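PDB 6ITX: fiber protein from Duck adenovirus 1, which forms the avian adenovirus fibre, whose C-terminal head domain, the part described here, probably attaches the virus to a host-cell receptor during entry. Local coordinates for residues R95-G100 against S190-Y195; L163-F168 against S178-P183; F196-I201 against F296-A301; N206-A211 against E222-T227; L246-C251 against N261-V266. All coordinates share one frame; numbering follows the deposited sequence.

Contact 1. Residues R95-G100 against S190-Y195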
# COMPACT_ATOMS: atom_id res chain seq x y z
N ARG A 95 -1.57 -13.47 13.91
CA ARG A 95 -1.42 -12.91 15.25
C ARG A 95 -1.77 -11.43 15.24
O ARG A 95 -1.63 -10.75 14.22
CB ARG A 95 0.00 -13.11 15.78
CG ARG A 95 0.55 -14.46 15.42
CD ARG A 95 1.79 -14.85 16.19
NE ARG A 95 2.20 -16.16 15.69
CZ ARG A 95 2.16 -17.28 16.41
NH1 ARG A 95 2.53 -18.43 15.85
NH2 ARG A 95 1.75 -17.26 17.68
N ILE A 96 -2.21 -10.94 16.39
CA ILE A 96 -2.72 -9.58 16.51
C ILE A 96 -2.20 -8.96 17.79
O ILE A 96 -2.27 -9.58 18.86
CB ILE A 96 -4.26 -9.55 16.50
CG1 ILE A 96 -4.82 -10.47 15.41
CG2 ILE A 96 -4.75 -8.11 16.35
CD1 ILE A 96 -6.26 -10.18 15.08
N ILE A 97 -1.67 -7.74 17.69
CA ILE A 97 -1.38 -6.91 18.85
C ILE A 97 -1.84 -5.50 18.52
O ILE A 97 -2.02 -5.14 17.35
CB ILE A 97 0.12 -6.86 19.27
CG1 ILE A 97 0.98 -6.17 18.20
CG2 ILE A 97 0.64 -8.24 19.68
CD1 ILE A 97 2.35 -5.77 18.69
N SER A 98 -2.00 -4.70 19.56
CA SER A 98 -2.34 -3.30 19.39
C SER A 98 -1.65 -2.48 20.48
O SER A 98 -1.31 -3.00 21.54
CB SER A 98 -3.87 -3.10 19.43
OG SER A 98 -4.34 -3.20 20.75
N MET A 99 -1.43 -1.20 20.18
CA MET A 99 -0.81 -0.31 21.15
C MET A 99 -1.55 1.02 21.15
O MET A 99 -2.09 1.46 20.13
CB MET A 99 0.66 -0.09 20.84
CG MET A 99 1.27 -1.27 20.12
SD MET A 99 2.93 -0.91 19.58
CE MET A 99 3.33 -2.48 18.88
N GLY A 100 -1.57 1.67 22.31
CA GLY A 100 -2.29 2.90 22.43
C GLY A 100 -3.76 2.66 22.67
O GLY A 100 -4.20 1.55 23.01
N SER A 190 1.83 -14.97 25.08
CA SER A 190 2.49 -13.78 25.60
C SER A 190 3.80 -13.50 24.88
O SER A 190 4.36 -12.41 25.06
CB SER A 190 2.71 -13.91 27.11
OG SER A 190 3.56 -15.00 27.42
N ASN A 191 4.29 -14.45 24.08
CA ASN A 191 5.46 -14.23 23.25
C ASN A 191 5.16 -13.38 22.02
O ASN A 191 6.11 -12.88 21.39
CB ASN A 191 6.04 -15.57 22.80
CG ASN A 191 7.10 -16.09 23.76
OD1 ASN A 191 7.59 -15.35 24.62
ND2 ASN A 191 7.46 -17.36 23.60
N THR A 192 3.89 -13.19 21.69
CA THR A 192 3.51 -12.64 20.39
C THR A 192 4.14 -11.29 20.06
O THR A 192 4.51 -11.09 18.89
CB THR A 192 1.99 -12.56 20.30
OG1 THR A 192 1.47 -13.89 20.19
CG2 THR A 192 1.55 -11.74 19.09
N PRO A 193 4.30 -10.34 21.00
CA PRO A 193 4.96 -9.07 20.62
C PRO A 193 6.26 -9.24 19.85
O PRO A 193 6.53 -8.45 18.93
CB PRO A 193 5.19 -8.40 21.98
CG PRO A 193 4.04 -8.82 22.75
CD PRO A 193 3.79 -10.26 22.38
N LEU A 194 7.05 -10.27 20.16
CA LEU A 194 8.34 -10.45 19.51
C LEU A 194 8.22 -10.73 18.02
O LEU A 194 9.19 -10.52 17.28
CB LEU A 194 9.12 -11.58 20.19
CG LEU A 194 9.42 -11.38 21.68
CD1 LEU A 194 10.24 -12.54 22.17
CD2 LEU A 194 10.16 -10.07 21.92
N TYR A 195 7.05 -11.18 17.56
CA TYR A 195 6.89 -11.45 16.13
C TYR A 195 6.79 -10.18 15.32
O TYR A 195 6.83 -10.25 14.08
CB TYR A 195 5.66 -12.32 15.88
CG TYR A 195 5.89 -13.80 16.08
CD1 TYR A 195 6.75 -14.26 17.09
CD2 TYR A 195 5.27 -14.74 15.27
CE1 TYR A 195 6.97 -15.61 17.27
CE2 TYR A 195 5.47 -16.10 15.46
CZ TYR A 195 6.33 -16.53 16.46
OH TYR A 195 6.54 -17.88 16.64
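Arg95 and Ile97 on strand 95-100 meet Thr192, Pro193 and Tyr195 of a loop with helical backbone angles, which lies against this strand of the head's beta-sandwich. Two i+3 backbone bonds, Leu194 N to Asn191 O (3.0 Å) and Tyr195 N to Thr192 O (2.9 Å), mark two overlapping turns; Thr192 and Tyr195 both point to the strand.

The apolar part is small. Thr192 CG2 lies 3.7 Å from Ile97 CG2, the two side chains passing with opposite headings, and 3.9 Å from Arg95 CB. Ile97 also packs on Pro167 and Phe196, and Thr192 and Pro193 lean on Val185 of strand 184-187, so the loop spans two neighbouring strands.

Polar ends look to Asp189, earlier in the same loop. Thr192 OG1 is hydrogen-bonded to Asp189 O and sits near the guanidinium plane of Arg95, at its edge, while Arg95 NH2 makes a long, weak ion pair with Asp189 OD2.

Arg95 is extended from CG to NE (chi3 -178°), which carries its guanidinium to the phenol, where the two side chains cross at a slant. The planes lie 58° apart, too tilted for a stack; the CE2-CZ side of the phenol stands over the rim of one guanidinium face, with Arg95 NE 3.3 Å from Tyr195 CE2.

Contact 2. Residues L163-F168 against S178-P183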
# COMPACT_ATOMS: atom_id res chain seq x y z
N LEU A 163 8.06 9.14 15.31
CA LEU A 163 7.59 8.27 16.38
C LEU A 163 8.33 6.96 16.30
O LEU A 163 8.82 6.57 15.24
CB LEU A 163 6.09 7.97 16.26
CG LEU A 163 5.15 9.16 16.29
CD1 LEU A 163 3.84 8.73 15.70
CD2 LEU A 163 4.99 9.65 17.73
N VAL A 164 8.40 6.26 17.41
CA VAL A 164 8.93 4.91 17.40
C VAL A 164 7.85 3.98 17.90
O VAL A 164 7.13 4.32 18.84
CB VAL A 164 10.22 4.79 18.24
CG1 VAL A 164 10.78 3.38 18.17
CG2 VAL A 164 11.27 5.82 17.77
N LEU A 165 7.71 2.85 17.23
CA LEU A 165 6.88 1.75 17.68
C LEU A 165 7.81 0.70 18.26
O LEU A 165 8.70 0.22 17.56
CB LEU A 165 6.07 1.13 16.54
CG LEU A 165 5.22 2.04 15.68
CD1 LEU A 165 4.14 1.20 15.01
CD2 LEU A 165 4.63 3.21 16.49
N CYS A 166 7.59 0.33 19.52
CA CYS A 166 8.38 -0.70 20.18
C CYS A 166 7.45 -1.80 20.67
O CYS A 166 7.12 -1.86 21.86
CB CYS A 166 9.20 -0.12 21.33
SG CYS A 166 10.47 -1.28 21.87
N PRO A 167 7.03 -2.70 19.79
CA PRO A 167 6.15 -3.80 20.23
C PRO A 167 6.79 -4.71 21.27
O PRO A 167 6.07 -5.45 21.95
CB PRO A 167 5.85 -4.56 18.93
CG PRO A 167 6.86 -4.10 17.94
CD PRO A 167 7.31 -2.73 18.35
N PHE A 168 8.12 -4.67 21.42
CA PHE A 168 8.84 -5.45 22.41
C PHE A 168 9.34 -4.58 23.56
O PHE A 168 10.36 -4.88 24.19
CB PHE A 168 10.00 -6.20 21.76
CG PHE A 168 10.94 -5.30 21.01
CD1 PHE A 168 12.02 -4.70 21.67
CD2 PHE A 168 10.74 -5.01 19.67
CE1 PHE A 168 12.88 -3.86 21.00
CE2 PHE A 168 11.60 -4.17 18.99
CZ PHE A 168 12.67 -3.60 19.65
N SER A 178 8.91 6.55 22.24
CA SER A 178 7.69 7.35 22.19
C SER A 178 6.79 7.12 23.39
O SER A 178 5.78 7.82 23.54
CB SER A 178 6.92 7.06 20.89
OG SER A 178 7.65 7.51 19.76
N GLY A 179 7.13 6.16 24.24
CA GLY A 179 6.39 5.88 25.45
C GLY A 179 5.04 5.23 25.25
O GLY A 179 4.10 5.57 25.96
N TRP A 180 4.92 4.32 24.30
CA TRP A 180 3.64 3.64 24.13
C TRP A 180 3.39 2.77 25.34
O TRP A 180 4.33 2.39 26.04
CB TRP A 180 3.62 2.79 22.85
CG TRP A 180 3.63 3.59 21.56
CD1 TRP A 180 4.73 4.00 20.88
CD2 TRP A 180 2.50 4.06 20.80
NE1 TRP A 180 4.37 4.70 19.75
CE2 TRP A 180 3.01 4.75 19.68
CE3 TRP A 180 1.11 3.97 20.97
CZ2 TRP A 180 2.17 5.34 18.72
CZ3 TRP A 180 0.28 4.56 20.02
CH2 TRP A 180 0.82 5.24 18.91
N PRO A 181 2.13 2.49 25.66
CA PRO A 181 1.85 1.47 26.68
C PRO A 181 2.32 0.10 26.20
O PRO A 181 2.77 -0.07 25.07
CB PRO A 181 0.32 1.51 26.84
CG PRO A 181 -0.05 2.89 26.38
CD PRO A 181 0.91 3.20 25.24
N ALA A 182 2.23 -0.88 27.09
CA ALA A 182 2.48 -2.25 26.69
C ALA A 182 1.57 -2.59 25.51
O ALA A 182 0.47 -2.04 25.38
CB ALA A 182 2.22 -3.21 27.84
N PRO A 183 1.99 -3.47 24.62
CA PRO A 183 1.04 -3.97 23.63
C PRO A 183 -0.04 -4.78 24.33
O PRO A 183 0.08 -5.14 25.50
CB PRO A 183 1.90 -4.85 22.70
CG PRO A 183 3.32 -4.62 23.10
CD PRO A 183 3.30 -4.15 24.53
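Val164 offers both its backbone polar atoms to side chains of the 178-183 loop. Its N donates to Ser178 OG at 2.8 Å and almost straight (173°), whereas its O receives Trp180 NE1 at 2.9 Å in a bent, weak bond (121°). The carbonyl oxygen lies at the indole edge, near the ring plane. Leu165 comes at the same indole obliquely, with CD2 3.6 Å from Trp180 NE1 and 3.9 Å from Trp180 CE2; its CB leads away from the loop, and only the branch end returns to the ring. Further along, Pro183 lies against the Pro167 carbonyl.

A second shell holds Ser178 and the Trp180 backbone. Ser178 OG is also hydrogen-bonded to Phe111 O, so two hydrogen bonds fix its rotation, and the Ser178 backbone bonds to Phe111 as well. Trp180 O accepts from Asn176 ND2, a second polar tie for this residue.

Within the sheet, Leu163 and Leu165 pair through their backbones with strand 262-271. Val164, between them, presents its N and O to the other side of strand 160-165, where side chains take the part another strand would play. Trp180 packs on Met99 and Val126, tying the loop to strands 95-100 and 118-131.

Contact 3. Residues F196-I201 against F296-A301. With GLN (glutamine), chain G.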
# COMPACT_ATOMS: atom_id res chain seq x y z
N PHE A 196 6.65 -9.03 15.98
CA PHE A 196 6.43 -7.75 15.34
C PHE A 196 7.64 -6.83 15.45
O PHE A 196 7.52 -5.62 15.21
CB PHE A 196 5.20 -7.07 15.95
CG PHE A 196 3.90 -7.79 15.70
CD1 PHE A 196 3.49 -8.80 16.55
CD2 PHE A 196 3.09 -7.42 14.64
CE1 PHE A 196 2.29 -9.45 16.34
CE2 PHE A 196 1.89 -8.07 14.41
CZ PHE A 196 1.49 -9.09 15.28
N ALA A 197 8.79 -7.34 15.84
CA ALA A 197 10.01 -6.62 15.56
C ALA A 197 10.35 -6.78 14.08
O ALA A 197 10.00 -7.78 13.45
CB ALA A 197 11.16 -7.13 16.43
N ALA A 198 11.02 -5.78 13.52
CA ALA A 198 11.33 -5.82 12.10
C ALA A 198 12.40 -6.87 11.81
O ALA A 198 13.39 -7.00 12.55
CB ALA A 198 11.77 -4.45 11.60
N ASN A 199 12.21 -7.62 10.72
CA ASN A 199 13.07 -8.77 10.41
C ASN A 199 14.55 -8.42 10.51
O ASN A 199 14.99 -7.39 10.00
CB ASN A 199 12.77 -9.29 9.00
CG ASN A 199 13.64 -10.49 8.63
OD1 ASN A 199 14.70 -10.36 8.00
ND2 ASN A 199 13.18 -11.67 9.03
N ALA A 200 15.32 -9.30 11.15
CA ALA A 200 16.74 -9.00 11.37
C ALA A 200 17.55 -9.08 10.07
O ALA A 200 18.34 -8.18 9.78
CB ALA A 200 17.33 -9.92 12.44
N ILE A 201 17.36 -10.14 9.28
CA ILE A 201 18.15 -10.27 8.06
C ILE A 201 17.87 -9.10 7.12
O ILE A 201 18.77 -8.37 6.70
CB ILE A 201 17.89 -11.61 7.36
CG1 ILE A 201 18.70 -12.76 7.98
CG2 ILE A 201 18.29 -11.53 5.91
CD1 ILE A 201 18.12 -13.33 9.19
N PHE A 296 0.16 0.23 6.51
CA PHE A 296 1.54 0.04 6.07
C PHE A 296 1.92 -1.41 6.31
O PHE A 296 1.29 -2.12 7.10
CB PHE A 296 2.50 0.96 6.83
CG PHE A 296 2.53 0.70 8.32
CD1 PHE A 296 1.57 1.25 9.16
CD2 PHE A 296 3.50 -0.13 8.87
CE1 PHE A 296 1.58 0.99 10.51
CE2 PHE A 296 3.52 -0.39 10.22
CZ PHE A 296 2.56 0.18 11.05
N THR A 297 3.00 -1.85 5.64
CA THR A 297 3.48 -3.22 5.73
C THR A 297 5.00 -3.24 5.88
O THR A 297 5.70 -2.50 5.20
CB THR A 297 3.07 -4.03 4.49
OG1 THR A 297 1.65 -4.28 4.50
CG2 THR A 297 3.80 -5.36 4.44
N TYR A 298 5.50 -4.10 6.76
CA TYR A 298 6.94 -4.39 6.80
C TYR A 298 7.13 -5.87 7.12
O TYR A 298 6.20 -6.56 7.55
CB TYR A 298 7.68 -3.52 7.83
CG TYR A 298 7.22 -3.73 9.25
CD1 TYR A 298 6.11 -3.06 9.73
CD2 TYR A 298 7.87 -4.60 10.10
CE1 TYR A 298 5.66 -3.26 11.01
CE2 TYR A 298 7.43 -4.80 11.39
CZ TYR A 298 6.32 -4.12 11.84
OH TYR A 298 5.86 -4.30 13.13
N VAL A 299 8.37 -6.33 6.92
CA VAL A 299 8.72 -7.72 7.20
C VAL A 299 8.84 -7.92 8.71
O VAL A 299 9.63 -7.26 9.39
CB VAL A 299 10.03 -8.12 6.50
CG1 VAL A 299 10.13 -9.63 6.42
CG2 VAL A 299 10.12 -7.52 5.12
N GLY A 300 8.06 -8.86 9.23
CA GLY A 300 8.14 -9.24 10.63
C GLY A 300 9.34 -10.13 10.92
O GLY A 300 10.11 -10.51 10.04
N ALA A 301 9.49 -10.46 12.20
CA ALA A 301 10.65 -11.25 12.65
C ALA A 301 10.62 -12.67 12.10
O ALA A 301 9.56 -13.29 11.92
CB ALA A 301 10.73 -11.27 14.15
OXT ALA A 301 11.70 -13.20 11.82
N GLN G . 11.55 -15.46 12.22
CA GLN G . 11.08 -16.28 11.11
C GLN G . 11.79 -17.66 11.15
O GLN G . 11.95 -18.29 12.21
CB GLN G . 11.32 -15.58 9.75
CG GLN G . 10.31 -14.46 9.35
CD GLN G . 10.26 -14.18 7.83
OE1 GLN G . 10.84 -14.91 7.03
NE2 GLN G . 9.54 -13.13 7.45
O HOH W 1 13.82 -11.82 12.44
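Val299 O receives two groups from the 196-201 segment: Asn199 N donates to it at 2.9 Å (159° at the hydrogen), approaching from above the carbonyl plane, and Ala198 CA adds a CA-H...O contact at 3.5 Å. One residue earlier, Tyr298 OH donates to Phe196 O at 3.0 Å; that oxygen lies in plane at the edge of the phenol ring, while the ring's CD2 lies 4.2 Å from Ala198 CB.

Asn199 joins the C-terminal residues to the helix start. Its CB packs on Val299 CG1 at 3.7 Å, and with CG anti to the backbone N (chi1 -180°) ND2 makes a weak bond to Gly300 O at 3.4 Å. OD1 accepts from Ser202 N, capping the short helix 200-203 from the N-cap position. A water accepts from Ala200 N and donates to Ala301 OXT (2.6 Å).

Ala301 carries the C-terminal carboxylate. The bound glutamine's NE2 lies 3.7 Å from Val299 CG1, but the fit of its amino end against the carboxylate is doubtful. The C-terminal residues of strand 288-299 and beyond thus pack on the N-capped start of helix 200-203, and Val299, Gly300 and Ala301, with Gly133, line the glutamine site.

Contact 4. Residues N206-A211 against E222-T227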
# COMPACT_ATOMS: atom_id res chain seq x y z
N ASN A 206 19.11 -1.49 6.40
CA ASN A 206 18.03 -0.52 6.16
C ASN A 206 17.36 -0.15 7.47
O ASN A 206 16.14 -0.22 7.61
CB ASN A 206 16.94 -1.05 5.22
CG ASN A 206 17.48 -1.54 3.89
OD1 ASN A 206 17.67 -2.74 3.71
ND2 ASN A 206 17.69 -0.63 2.95
N ARG A 207 18.15 0.21 8.47
CA ARG A 207 17.59 0.62 9.75
C ARG A 207 18.43 1.75 10.30
O ARG A 207 19.66 1.72 10.19
CB ARG A 207 17.56 -0.55 10.75
CG ARG A 207 18.91 -1.21 10.89
CD ARG A 207 19.01 -2.23 12.00
NE ARG A 207 20.33 -2.85 11.94
CZ ARG A 207 20.79 -3.75 12.80
NH1 ARG A 207 22.02 -4.22 12.62
NH2 ARG A 207 20.06 -4.18 13.83
N VAL A 208 17.78 2.73 10.89
CA VAL A 208 18.48 3.90 11.40
C VAL A 208 18.77 3.70 12.88
O VAL A 208 17.96 3.13 13.63
CB VAL A 208 17.64 5.16 11.13
CG1 VAL A 208 16.25 5.02 11.74
CG2 VAL A 208 18.35 6.40 11.61
N ASN A 209 19.96 4.13 13.31
CA ASN A 209 20.30 4.24 14.72
C ASN A 209 19.74 5.55 15.26
O ASN A 209 19.95 6.60 14.64
CB ASN A 209 21.82 4.19 14.88
CG ASN A 209 22.27 3.68 16.24
OD1 ASN A 209 21.46 3.25 17.06
ND2 ASN A 209 23.58 3.70 16.48
N LEU A 210 19.03 5.50 16.38
CA LEU A 210 18.42 6.70 16.96
C LEU A 210 19.08 7.10 18.27
O LEU A 210 19.47 6.25 19.07
CB LEU A 210 16.92 6.50 17.22
CG LEU A 210 16.02 6.14 16.04
CD1 LEU A 210 14.59 6.07 16.55
CD2 LEU A 210 16.15 7.12 14.86
N ALA A 211 19.17 8.40 18.49
CA ALA A 211 19.61 8.90 19.78
C ALA A 211 18.58 8.56 20.86
O ALA A 211 17.38 8.40 20.58
CB ALA A 211 19.85 10.42 19.71
N GLU A 222 17.16 11.20 5.62
CA GLU A 222 18.30 10.68 6.36
C GLU A 222 18.11 9.22 6.71
O GLU A 222 19.02 8.60 7.29
CB GLU A 222 18.51 11.50 7.63
CG GLU A 222 18.18 12.96 7.45
CD GLU A 222 18.91 13.86 8.41
OE1 GLU A 222 18.29 14.30 9.41
OE2 GLU A 222 20.11 14.13 8.16
N LEU A 223 16.96 8.65 6.38
CA LEU A 223 16.74 7.24 6.66
C LEU A 223 17.51 6.37 5.67
O LEU A 223 17.66 6.72 4.49
CB LEU A 223 15.24 6.94 6.59
CG LEU A 223 14.44 7.78 7.59
CD1 LEU A 223 12.97 7.51 7.47
CD2 LEU A 223 14.91 7.49 9.01
N PRO A 224 18.04 5.24 6.11
CA PRO A 224 18.65 4.29 5.17
C PRO A 224 17.61 3.49 4.39
O PRO A 224 17.59 2.27 4.40
CB PRO A 224 19.48 3.39 6.10
CG PRO A 224 18.70 3.41 7.37
CD PRO A 224 18.09 4.77 7.50
N GLY A 225 16.73 4.20 3.71
CA GLY A 225 15.68 3.47 3.03
C GLY A 225 14.37 3.62 3.78
O GLY A 225 14.34 3.72 5.01
N TYR A 226 13.28 3.66 3.02
CA TYR A 226 11.95 3.74 3.61
C TYR A 226 10.94 3.34 2.56
O TYR A 226 11.22 3.33 1.36
CB TYR A 226 11.62 5.15 4.14
CG TYR A 226 11.63 6.25 3.11
CD1 TYR A 226 10.70 6.28 2.07
CD2 TYR A 226 12.56 7.30 3.18
CE1 TYR A 226 10.71 7.29 1.11
CE2 TYR A 226 12.58 8.31 2.23
CZ TYR A 226 11.65 8.31 1.21
OH TYR A 226 11.66 9.30 0.27
N THR A 227 9.75 3.01 3.04
CA THR A 227 8.56 2.87 2.22
C THR A 227 7.66 4.04 2.54
O THR A 227 7.71 4.59 3.66
CB THR A 227 7.85 1.55 2.52
OG1 THR A 227 7.42 1.54 3.90
CG2 THR A 227 8.80 0.38 2.27
O HOH W 2 13.89 0.70 5.62
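Asn206 ND2 donates to Pro224 O at 3.2 Å (156° at the hydrogen), with the oxygen in the amide plane and the donor tilted 23° from the carbonyl plane. A weaker CA-H...O contact from Asn206 CA to Pro224 O, at 3.3 Å, accompanies the hydrogen bond. A water donates to Asn206 O at 3.1 Å and, weakly, to Gly225 O, bridging the two backbones.

Apolar contact centres on the Pro224 ring, which lies across the backbone leading into strand 208-210. Its CG is 3.4 Å from Arg207 C and its CD is 3.7 Å from Val208 CB. Val208 CG1, flanked by N and C of its own backbone (chi1 56°), also meets Leu223 CD2 at 3.9 Å.

Arg207 CB turns away from Pro224, and its guanidinium bonds through NE to Thr204 O and through NH2 to Asn261 OD1. Asn206 ND2 has a further, weak bond to Leu290 O of the third subunit.

Pro224 is the centre of an inverse gamma turn, closed by a weak bond of 2.8 Å from Gly225 N to Leu223 O. The turn leads into strand 226-235, whose Tyr226 and Thr227 join an antiparallel ladder with the third subunit, an intersubunit sheet at the trimer interface.

Contact 5. Residues L246-C251 against N261-V266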
# COMPACT_ATOMS: atom_id res chain seq x y z
N LEU A 246 3.58 9.09 5.22
CA LEU A 246 4.16 8.31 6.30
C LEU A 246 5.36 7.59 5.73
O LEU A 246 5.26 6.99 4.65
CB LEU A 246 3.13 7.32 6.87
CG LEU A 246 3.66 6.16 7.72
CD1 LEU A 246 4.32 6.65 9.00
CD2 LEU A 246 2.55 5.23 8.05
N TYR A 247 6.49 7.66 6.42
CA TYR A 247 7.72 7.02 5.98
C TYR A 247 8.11 6.00 7.04
O TYR A 247 8.36 6.37 8.19
CB TYR A 247 8.85 8.03 5.75
CG TYR A 247 8.50 9.09 4.75
CD1 TYR A 247 7.66 10.13 5.09
CD2 TYR A 247 9.00 9.05 3.44
CE1 TYR A 247 7.31 11.09 4.20
CE2 TYR A 247 8.65 10.02 2.52
CZ TYR A 247 7.79 11.04 2.92
OH TYR A 247 7.40 12.06 2.07
N VAL A 248 8.13 4.73 6.66
CA VAL A 248 8.42 3.65 7.59
C VAL A 248 9.84 3.19 7.36
O VAL A 248 10.26 2.96 6.21
CB VAL A 248 7.44 2.48 7.44
CG1 VAL A 248 7.81 1.37 8.39
CG2 VAL A 248 6.02 2.94 7.65
N CYS A 249 10.58 3.04 8.43
CA CYS A 249 11.95 2.59 8.38
C CYS A 249 12.27 2.00 9.74
O CYS A 249 12.12 2.68 10.77
CB CYS A 249 12.90 3.74 8.07
SG CYS A 249 14.59 3.16 8.15
N PRO A 250 12.67 0.73 9.80
CA PRO A 250 13.05 0.15 11.08
C PRO A 250 14.22 0.89 11.72
O PRO A 250 14.99 1.59 11.05
CB PRO A 250 13.40 -1.30 10.72
CG PRO A 250 12.49 -1.57 9.57
CD PRO A 250 12.54 -0.30 8.76
N CYS A 251 14.32 0.76 13.04
CA CYS A 251 15.31 1.52 13.79
C CYS A 251 15.84 0.70 14.96
O CYS A 251 15.24 -0.29 15.39
CB CYS A 251 14.70 2.80 14.34
SG CYS A 251 13.33 2.37 15.42
N ASN A 261 14.81 -4.96 16.35
CA ASN A 261 14.54 -3.78 15.52
C ASN A 261 13.18 -3.20 15.89
O ASN A 261 12.16 -3.91 15.83
CB ASN A 261 14.55 -4.13 14.03
CG ASN A 261 15.92 -4.53 13.52
OD1 ASN A 261 16.95 -4.05 13.99
ND2 ASN A 261 15.93 -5.38 12.51
N ALA A 262 13.15 -1.91 16.22
CA ALA A 262 11.88 -1.23 16.37
C ALA A 262 11.53 -0.61 15.01
O ALA A 262 12.26 -0.79 14.04
CB ALA A 262 11.95 -0.19 17.49
N ILE A 263 10.41 0.12 14.94
CA ILE A 263 10.00 0.78 13.70
C ILE A 263 9.94 2.29 13.93
O ILE A 263 9.22 2.75 14.82
CB ILE A 263 8.64 0.27 13.20
CG1 ILE A 263 8.73 -1.21 12.85
CG2 ILE A 263 8.22 1.03 11.98
CD1 ILE A 263 8.13 -2.08 13.93
N TYR A 264 10.69 3.04 13.12
CA TYR A 264 10.63 4.49 13.09
C TYR A 264 9.63 4.95 12.04
O TYR A 264 9.54 4.37 10.95
CB TYR A 264 12.00 5.10 12.79
CG TYR A 264 12.05 6.62 12.74
CD1 TYR A 264 11.84 7.39 13.89
CD2 TYR A 264 12.34 7.29 11.56
CE1 TYR A 264 11.89 8.78 13.86
CE2 TYR A 264 12.41 8.70 11.52
CZ TYR A 264 12.18 9.44 12.67
OH TYR A 264 12.24 10.83 12.64
N MET A 265 8.87 5.98 12.36
CA MET A 265 7.84 6.48 11.48
C MET A 265 7.89 7.99 11.52
O MET A 265 7.66 8.57 12.59
CB MET A 265 6.47 5.98 11.91
CG MET A 265 6.43 4.48 11.94
SD MET A 265 4.76 3.90 12.00
CE MET A 265 4.87 2.59 10.83
N VAL A 266 8.21 8.62 10.40
CA VAL A 266 8.18 10.07 10.32
C VAL A 266 7.00 10.47 9.45
O VAL A 266 6.78 9.88 8.38
CB VAL A 266 9.51 10.65 9.81
CG1 VAL A 266 9.97 9.96 8.56
CG2 VAL A 266 9.38 12.15 9.62
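Met265 on strand 262-271 lies against Leu246 and Val248 of its antiparallel neighbour. CB is 3.7 Å from Leu246 CD1. CG turns to the side opposite the carbonyl carbon (chi1 -58°), and SD then lies 4.1 Å from the same methyl. A bend at chi3 (136°) brings CE to the Val248 branches, 3.4 Å from CG2 and farther from CG1; the two side chains lie alongside, pointing the same way. Val248 CG1 also touches Ile263 CG2 at 3.6 Å, so Met265, Val248 and Ile263 form a continuous apolar patch on the face they share with Pro250.

The backbone ladder is complete over this length. Tyr247-Val266, Cys249-Tyr264 and Cys251-Ala262 are hydrogen-bonded pairs with two bonds each, running from 2.8 Å for Cys251 N to Ala262 O up to 3.2 Å for Val266 N to Tyr247 O. Val248-Met265 and Pro250-Ile263 are the non-hydrogen-bonded pairs between them. The strand directions differ by 142°, a marked twist from strict antiparallel.

On the other face, Cys251 SG lies 3.6 Å from Ala262 CB, and Tyr264 OH is hydrogen-bonded to Lys218 N. The edge of the Tyr247 ring meets Val266 O, and the Tyr247 and Tyr226 rings meet edge-to-face (T-shaped).

The hairpin is flanked by strands 226-235 and 208-210 beside its first strand and 160-165 beside its second, while Val248 and Met265 pack on Phe296 of strand 288-299.

In the fold
From the N terminus, residues 190-195 return to strand 95-100, so contact 1 closes a long loop. Contact 2 is nested inside this loop and closes a short one between strand 160-165 and the approach to strand 184-187. Contact 3 opens directly after contact 1, at residue 196, and closes only at the C terminus; contacts 4 and 5 lie within it, one after the other. No loops cross. Pro167 touches both contact 1 and contact 3, strand 160-165 pairs with the hairpin of contact 5, and that hairpin meets contact 4 through strands 208-210 and 226-235. Contacts 3 and 4 also reach the third subunit.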